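Local coordinates for catechol 2,3-dioxygenase (Rhodococcus sp., PDB 2WL9), which probably catalyses the iron-dependent extradiol (meta) cleavage of catechol-type rings by dioxygen, as part of the breakdown of aromatic hydrocarbons, at residues C[164-175]-C[186-196]. Residues are numbered along the deposited sequence; the frame is centred on the assembly and turned at random.
Sequences YRLLGLEGAVEY and TPVFMHCNDRH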
loop_
_atom_site.group_PDB
_atom_site.type_symbol
_atom_site.label_atom_id
_atom_site.label_comp_id
_atom_site.label_asym_id
_atom_site.label_seq_id
_atom_site.Cartn_x
_atom_site.Cartn_y
_atom_site.Cartn_z
ATOM N N TYR C 164 -22.657 -31.843 -9.152
ATOM C CA TYR C 164 -22.186 -30.581 -8.603
ATOM C C TYR C 164 -21.224 -29.825 -9.524
ATOM O O TYR C 164 -21.202 -28.602 -9.496
ATOM C CB TYR C 164 -21.648 -30.755 -7.182
ATOM C CG TYR C 164 -22.768 -31.005 -6.199
ATOM C CD1 TYR C 164 -23.659 -29.984 -5.855
ATOM C CD2 TYR C 164 -22.955 -32.264 -5.635
ATOM C CE1 TYR C 164 -24.702 -30.210 -4.971
ATOM C CE2 TYR C 164 -23.997 -32.505 -4.745
ATOM C CZ TYR C 164 -24.863 -31.474 -4.419
ATOM O OH TYR C 164 -25.887 -31.697 -3.535
ATOM N N ARG C 165 -20.478 -30.542 -10.366
ATOM C CA ARG C 165 -19.653 -29.876 -11.380
ATOM C C ARG C 165 -20.523 -29.123 -12.378
ATOM O O ARG C 165 -20.181 -28.015 -12.785
ATOM C CB ARG C 165 -18.719 -30.854 -12.093
ATOM C CG ARG C 165 -17.570 -31.301 -11.220
ATOM C CD ARG C 165 -16.414 -31.900 -11.996
ATOM N NE ARG C 165 -15.379 -32.359 -11.067
ATOM C CZ ARG C 165 -14.914 -33.601 -10.998
ATOM N NH1 ARG C 165 -15.364 -34.538 -11.824
ATOM N NH2 ARG C 165 -13.985 -33.910 -10.098
ATOM N N LEU C 166 -21.659 -29.714 -12.741
ATOM C CA LEU C 166 -22.621 -29.076 -13.641
ATOM C C LEU C 166 -23.145 -27.777 -13.023
ATOM O O LEU C 166 -23.316 -26.773 -13.723
ATOM C CB LEU C 166 -23.781 -30.032 -13.960
ATOM C CG LEU C 166 -24.884 -29.669 -14.969
ATOM C CD1 LEU C 166 -25.663 -30.916 -15.324
ATOM C CD2 LEU C 166 -25.852 -28.619 -14.455
ATOM N N LEU C 167 -23.400 -27.809 -11.713
ATOM C CA LEU C 167 -23.838 -26.621 -10.972
ATOM C C LEU C 167 -22.785 -25.514 -10.961
ATOM O O LEU C 167 -23.111 -24.351 -10.740
ATOM C CB LEU C 167 -24.262 -26.986 -9.538
ATOM C CG LEU C 167 -25.775 -27.047 -9.277
ATOM C CD1 LEU C 167 -26.461 -28.053 -10.175
ATOM C CD2 LEU C 167 -26.083 -27.347 -7.805
ATOM N N GLY C 168 -21.532 -25.882 -11.223
ATOM C CA GLY C 168 -20.441 -24.925 -11.245
ATOM C C GLY C 168 -19.457 -25.033 -10.091
ATOM O O GLY C 168 -18.482 -24.276 -10.036
ATOM N N LEU C 169 -19.698 -25.955 -9.161
ATOM C CA LEU C 169 -18.713 -26.202 -8.115
ATOM C C LEU C 169 -17.512 -26.940 -8.690
ATOM O O LEU C 169 -17.625 -27.650 -9.698
ATOM C CB LEU C 169 -19.300 -26.967 -6.927
ATOM C CG LEU C 169 -20.262 -26.157 -6.062
ATOM C CD1 LEU C 169 -21.649 -26.742 -6.148
ATOM C CD2 LEU C 169 -19.771 -26.151 -4.630
ATOM N N GLU C 170 -16.365 -26.746 -8.053
ATOM C CA GLU C 170 -15.137 -27.411 -8.458
ATOM C C GLU C 170 -14.519 -28.143 -7.283
ATOM O O GLU C 170 -14.626 -27.705 -6.137
ATOM C CB GLU C 170 -14.139 -26.398 -9.018
ATOM C CG GLU C 170 -14.616 -25.716 -10.283
ATOM C CD GLU C 170 -13.665 -24.650 -10.781
ATOM O OE1 GLU C 170 -13.857 -24.197 -11.926
ATOM O OE2 GLU C 170 -12.735 -24.264 -10.036
ATOM N N GLY C 171 -13.868 -29.262 -7.577
ATOM C CA GLY C 171 -13.141 -29.994 -6.553
ATOM C C GLY C 171 -12.889 -31.440 -6.920
ATOM O O GLY C 171 -13.017 -31.833 -8.085
ATOM N N ALA C 172 -12.519 -32.218 -5.909
ATOM C CA ALA C 172 -12.157 -33.620 -6.075
ATOM C C ALA C 172 -11.842 -34.193 -4.703
ATOM O O ALA C 172 -12.103 -33.556 -3.674
ATOM C CB ALA C 172 -10.949 -33.755 -7.000
ATOM N N VAL C 173 -11.272 -35.392 -4.692
ATOM C CA VAL C 173 -10.828 -36.035 -3.460
ATOM C C VAL C 173 -9.751 -35.194 -2.773
ATOM O O VAL C 173 -8.821 -34.729 -3.421
ATOM C CB VAL C 173 -10.274 -37.441 -3.762
ATOM C CG1 VAL C 173 -9.629 -38.043 -2.517
ATOM C CG2 VAL C 173 -11.383 -38.341 -4.300
ATOM N N GLU C 174 -9.881 -34.987 -1.464
ATOM C CA GLU C 174 -8.856 -34.236 -0.743
ATOM C C GLU C 174 -8.158 -35.030 0.348
ATOM O O GLU C 174 -7.125 -34.615 0.853
ATOM C CB GLU C 174 -9.413 -32.918 -0.200
ATOM C CG GLU C 174 -9.622 -31.881 -1.286
ATOM C CD GLU C 174 -9.928 -30.500 -0.746
ATOM O OE1 GLU C 174 -10.285 -30.385 0.440
ATOM O OE2 GLU C 174 -9.826 -29.529 -1.517
ATOM N N TYR C 175 -8.725 -36.177 0.703
ATOM C CA TYR C 175 -8.105 -37.054 1.684
ATOM C C TYR C 175 -8.104 -38.486 1.198
ATOM O O TYR C 175 -8.953 -38.866 0.397
ATOM C CB TYR C 175 -8.864 -36.986 3.003
ATOM C CG TYR C 175 -8.474 -35.851 3.909
ATOM C CD1 TYR C 175 -7.547 -36.042 4.926
ATOM C CD2 TYR C 175 -9.044 -34.589 3.765
ATOM C CE1 TYR C 175 -7.186 -35.005 5.776
ATOM C CE2 TYR C 175 -8.694 -33.545 4.611
ATOM C CZ TYR C 175 -7.764 -33.762 5.611
ATOM O OH TYR C 175 -7.411 -32.741 6.460
ATOM N N THR C 186 -12.127 -41.924 0.412
ATOM C CA THR C 186 -11.674 -40.796 -0.413
ATOM C C THR C 186 -12.752 -39.712 -0.534
ATOM O O THR C 186 -13.361 -39.559 -1.600
ATOM C CB THR C 186 -11.239 -41.253 -1.838
ATOM O OG1 THR C 186 -12.278 -42.043 -2.432
ATOM C CG2 THR C 186 -9.938 -42.071 -1.786
ATOM N N PRO C 187 -12.975 -38.946 0.556
ATOM C CA PRO C 187 -13.976 -37.871 0.588
ATOM C C PRO C 187 -13.693 -36.765 -0.418
ATOM O O PRO C 187 -12.544 -36.345 -0.570
ATOM C CB PRO C 187 -13.849 -37.289 1.998
ATOM C CG PRO C 187 -12.956 -38.167 2.743
ATOM C CD PRO C 187 -12.173 -38.994 1.790
ATOM N N VAL C 188 -14.750 -36.275 -1.058
ATOM C CA VAL C 188 -14.645 -35.241 -2.077
ATOM C C VAL C 188 -15.057 -33.913 -1.471
ATOM O O VAL C 188 -16.016 -33.852 -0.711
ATOM C CB VAL C 188 -15.532 -35.582 -3.312
ATOM C CG1 VAL C 188 -15.567 -34.432 -4.325
ATOM C CG2 VAL C 188 -15.028 -36.853 -3.978
ATOM N N PHE C 189 -14.306 -32.864 -1.793
ATOM C CA PHE C 189 -14.586 -31.515 -1.305
ATOM C C PHE C 189 -14.695 -30.581 -2.492
ATOM O O PHE C 189 -13.901 -30.662 -3.435
ATOM C CB PHE C 189 -13.466 -31.036 -0.379
ATOM C CG PHE C 189 -13.348 -31.822 0.897
ATOM C CD1 PHE C 189 -13.756 -31.268 2.102
ATOM C CD2 PHE C 189 -12.810 -33.107 0.900
ATOM C CE1 PHE C 189 -13.652 -31.987 3.290
ATOM C CE2 PHE C 189 -12.702 -33.831 2.080
ATOM C CZ PHE C 189 -13.123 -33.268 3.278
ATOM N N MET C 190 -15.672 -29.680 -2.436
ATOM C CA MET C 190 -15.949 -28.800 -3.558
ATOM C C MET C 190 -16.203 -27.362 -3.125
ATOM O O MET C 190 -16.762 -27.111 -2.061
ATOM C CB MET C 190 -17.121 -29.339 -4.383
ATOM C CG MET C 190 -16.940 -30.797 -4.781
ATOM S SD MET C 190 -18.152 -31.374 -5.949
ATOM C CE MET C 190 -17.527 -30.671 -7.480
ATOM N N HIS C 191 -15.783 -26.433 -3.982
ATOM C CA HIS C 191 -15.847 -24.998 -3.711
ATOM C C HIS C 191 -16.425 -24.238 -4.915
ATOM O O HIS C 191 -16.377 -24.720 -6.048
ATOM C CB HIS C 191 -14.444 -24.474 -3.383
ATOM C CG HIS C 191 -13.373 -25.030 -4.273
ATOM N ND1 HIS C 191 -13.071 -24.486 -5.503
ATOM C CD2 HIS C 191 -12.554 -26.098 -4.122
ATOM C CE1 HIS C 191 -12.100 -25.187 -6.065
ATOM N NE2 HIS C 191 -11.765 -26.167 -5.245
ATOM N N CYS C 192 -16.983 -23.058 -4.662
ATOM C CA CYS C 192 -17.523 -22.216 -5.733
ATOM C C CYS C 192 -17.211 -20.735 -5.483
ATOM O O CYS C 192 -17.748 -19.850 -6.151
ATOM C CB CYS C 192 -19.032 -22.440 -5.880
ATOM S SG CYS C 192 -19.988 -22.105 -4.389
ATOM N N ASN C 193 -16.338 -20.491 -4.509
ATOM C CA ASN C 193 -15.897 -19.146 -4.130
ATOM C C ASN C 193 -14.668 -19.263 -3.232
ATOM O O ASN C 193 -14.055 -20.336 -3.155
ATOM C CB ASN C 193 -17.021 -18.371 -3.424
ATOM C CG ASN C 193 -17.551 -19.092 -2.202
ATOM O OD1 ASN C 193 -16.784 -19.536 -1.344
ATOM N ND2 ASN C 193 -18.869 -19.214 -2.115
ATOM N N ASP C 194 -14.321 -18.171 -2.554
ATOM C CA ASP C 194 -13.119 -18.125 -1.711
ATOM C C ASP C 194 -13.178 -19.033 -0.479
ATOM O O ASP C 194 -12.152 -19.254 0.158
ATOM C CB ASP C 194 -12.817 -16.689 -1.266
ATOM C CG ASP C 194 -12.038 -15.888 -2.307
ATOM O OD1 ASP C 194 -11.936 -14.651 -2.126
ATOM O OD2 ASP C 194 -11.525 -16.473 -3.291
ATOM N N ARG C 195 -14.357 -19.546 -0.123
ATOM C CA ARG C 195 -14.428 -20.501 0.984
ATOM C C ARG C 195 -13.798 -21.820 0.561
ATOM O O ARG C 195 -14.178 -22.389 -0.473
ATOM C CB ARG C 195 -15.864 -20.723 1.472
ATOM C CG ARG C 195 -15.915 -21.520 2.765
ATOM C CD ARG C 195 -17.338 -21.737 3.267
ATOM N NE ARG C 195 -18.039 -20.497 3.621
ATOM C CZ ARG C 195 -17.823 -19.782 4.726
ATOM N NH1 ARG C 195 -16.901 -20.144 5.613
ATOM N NH2 ARG C 195 -18.533 -18.683 4.943
ATOM N N HIS C 196 -12.851 -22.308 1.366
ATOM C CA HIS C 196 -12.071 -23.500 0.999
ATOM C C HIS C 196 -12.940 -24.576 0.361
ATOM O O HIS C 196 -12.610 -25.097 -0.706
ATOM C CB HIS C 196 -11.322 -24.120 2.177
ATOM C CG HIS C 196 -10.653 -25.407 1.813
ATOM N ND1 HIS C 196 -9.369 -25.460 1.314
ATOM C CD2 HIS C 196 -11.112 -26.681 1.803
ATOM C CE1 HIS C 196 -9.061 -26.713 1.029
ATOM N NE2 HIS C 196 -10.101 -27.475 1.315
#
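Glu-174 OE1 is gripped by two donors, His-196 NE2 and the side-chain amide of Asn-246. The bond from His-196 NE2, 3.0 Å long and nearly straight, reaches the syn lone pair of OE1. Histidine suits the place because its N-H points outward in the ring plane, straight at the oxygen, although the carboxylate is turned 55° from the ring. The same oxygen lies 3.3 Å from Phe-189 CB, and the acid's stem runs past the phenyl, Glu-174 CB resting 3.6 Å from Phe-189 CD2. Phe-189 CE2 also meets Tyr-175 CD2; the Tyr-175 hydroxyl is held by the backbone N of Ser-245. Behind these side chains, strands 170-173 and 188-191 run antiparallel as part of the C-terminal sheet of a vicinal oxygen chelate domain, the fold of type I extradiol dioxygenases. The side chain of Phe-189 is about 6 Å from the bound iron(III) ion. Glu-170 pairs with His-191, and Ala-172 with Phe-189, through two backbone bonds each. With its CG wedged between backbone N and carbonyl carbon (chi1 42°), His-191 leans its ring across to strand 170-173, so that Glu-170 O lies over one face, 3.2 Å above the ring centre. Glycine suits position 171, where the strands come close (Gly-171 CA to Phe-189 O 3.3 Å) and phi is positive. Its carbonyl accepts a nearly straight bond from Arg-165 NH2, in the guanidinium plane, tying helix end to strand. Met-190 SD lies 3.8 Å from Tyr-164 CB, and the bend at chi3 (78°) turns CE to within 3.8 Å of Arg-165 CG, the flexible thioether filling the angle between helix 157-167 and the sheet. Gly-168 closes that helix with a Schellman motif, its positive phi turning the chain toward Leu-169, whose CG packs on Cys-192 CB.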